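Local atomic coordinates of ricin B lectin (Clostridium thermocellum, PDB entry 3VSF), a protein that is an exo-beta-1,3-galactanase, joining a glycoside hydrolase family 43 catalytic domain, which probably cleaves galactan chains, to a galactose-binding ricin-type beta-trefoil module. Residues 236-240 with 288-292. Sequence-based numbering, arbitrary orientation.
Sequences APCLI and QPTFI
Cys238 lays its sulfur against the backbone of 288-292, with SG 3.6 Å from Thr290 C and 3.5 Å from Phe291 N. Its chi1 of -61° sets SG anti to its own carbonyl carbon, which carries the thiol back along the strand toward Ala236. Cys238 CB, meanwhile, meets Ile292 CD1 at 4.2 Å. At one end Ile240 and Ile292 cross at a slant, the CG2 methyl of Ile240 coming 3.8 Å from Ile292 CB while Ile240 CD1 meets Ile292 CG2, also at 3.8 Å. At the other end Ala236 CB sits 4.2 Å from Pro289 CG. Cys238, Ile240, Ile292, Ala236 and Pro289 form the buried, close-packed row. The looser flank belongs to Gln288 and Phe291, both partly exposed: the extended glutamine passes the alanine methyl with its CG and amide, Gln288 NE2 coming nearest at 3.5 Å from Ala236 CB, and Phe291 turns its CB away from 236-240. The glutamine amide is held from outside, OE1 by Trp310 NE1 and NE2 by Ser251 OG. Thr290 likewise turns its CB away, its OG1 is hydrogen-bonded to Gly61 O, and together with Phe291 it forms a classic beta bulge opposite Met306. Both strands are the first of four-stranded antiparallel sheets, consecutive blades of the five-bladed beta-propeller characteristic of family 43. They run side by side at 27°, their axes 6.4 Å apart, and no hydrogen bond links them. Backbone pairing stays within each blade, as between Cys238 and Ile249, so the two blades meet here chiefly through apolar and van der Waals packing rather than as a continuous sheet.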
# COMPACT_ATOMS: atom_id res chain seq x y z
N ALA A 236 -11.87 -4.91 -2.91
CA ALA A 236 -11.13 -4.24 -1.84
C ALA A 236 -10.92 -2.75 -2.11
O ALA A 236 -9.79 -2.27 -2.10
CB ALA A 236 -9.80 -4.93 -1.61
N PRO A 237 -12.01 -2.01 -2.33
CA PRO A 237 -11.90 -0.59 -2.69
C PRO A 237 -11.48 0.28 -1.51
O PRO A 237 -11.86 0.01 -0.37
CB PRO A 237 -13.32 -0.24 -3.13
CG PRO A 237 -14.19 -1.15 -2.34
CD PRO A 237 -13.42 -2.44 -2.23
N CYS A 238 -10.69 1.31 -1.80
CA CYS A 238 -10.29 2.29 -0.79
C CYS A 238 -10.54 3.69 -1.33
O CYS A 238 -9.98 4.07 -2.37
CB CYS A 238 -8.81 2.12 -0.43
SG CYS A 238 -8.39 0.51 0.27
N LEU A 239 -11.37 4.46 -0.64
CA LEU A 239 -11.72 5.80 -1.09
C LEU A 239 -11.03 6.88 -0.27
O LEU A 239 -11.18 6.93 0.95
CB LEU A 239 -13.23 5.99 -1.06
CG LEU A 239 -13.75 7.31 -1.65
CD1 LEU A 239 -13.23 7.50 -3.07
CD2 LEU A 239 -15.27 7.34 -1.63
N ILE A 240 -10.26 7.73 -0.94
CA ILE A 240 -9.55 8.82 -0.28
C ILE A 240 -9.61 10.11 -1.09
O ILE A 240 -10.05 10.11 -2.24
CB ILE A 240 -8.07 8.45 -0.02
CG1 ILE A 240 -7.33 8.25 -1.35
CG2 ILE A 240 -7.96 7.21 0.85
CD1 ILE A 240 -5.88 7.87 -1.19
N GLN A 288 -3.23 -7.52 -0.33
CA GLN A 288 -4.45 -6.95 -0.87
C GLN A 288 -4.79 -5.68 -0.10
O GLN A 288 -4.82 -5.69 1.13
CB GLN A 288 -5.60 -7.95 -0.79
CG GLN A 288 -6.87 -7.50 -1.49
CD GLN A 288 -8.00 -8.49 -1.35
OE1 GLN A 288 -7.95 -9.39 -0.51
NE2 GLN A 288 -9.03 -8.34 -2.18
N PRO A 289 -5.03 -4.58 -0.82
CA PRO A 289 -5.34 -3.29 -0.18
C PRO A 289 -6.55 -3.40 0.74
O PRO A 289 -7.51 -4.10 0.41
CB PRO A 289 -5.66 -2.38 -1.36
CG PRO A 289 -5.99 -3.30 -2.50
CD PRO A 289 -5.12 -4.50 -2.28
N THR A 290 -6.49 -2.74 1.89
CA THR A 290 -7.59 -2.79 2.84
C THR A 290 -8.05 -1.39 3.27
O THR A 290 -9.24 -1.17 3.49
CB THR A 290 -7.23 -3.63 4.09
OG1 THR A 290 -8.41 -3.83 4.89
CG2 THR A 290 -6.17 -2.93 4.92
N PHE A 291 -7.10 -0.46 3.37
CA PHE A 291 -7.44 0.90 3.79
C PHE A 291 -6.27 1.87 3.62
O PHE A 291 -5.11 1.48 3.69
CB PHE A 291 -7.92 0.90 5.24
CG PHE A 291 -8.64 2.16 5.63
CD1 PHE A 291 -9.92 2.41 5.14
CD2 PHE A 291 -8.06 3.08 6.48
CE1 PHE A 291 -10.59 3.56 5.49
CE2 PHE A 291 -8.73 4.23 6.83
CZ PHE A 291 -10.00 4.47 6.34
N ILE A 292 -6.60 3.14 3.40
CA ILE A 292 -5.59 4.18 3.22
C ILE A 292 -5.96 5.45 3.98
O ILE A 292 -6.96 6.10 3.67
CB ILE A 292 -5.41 4.53 1.73
CG1 ILE A 292 -4.97 3.30 0.93
CG2 ILE A 292 -4.41 5.67 1.56
CD1 ILE A 292 -4.85 3.55 -0.56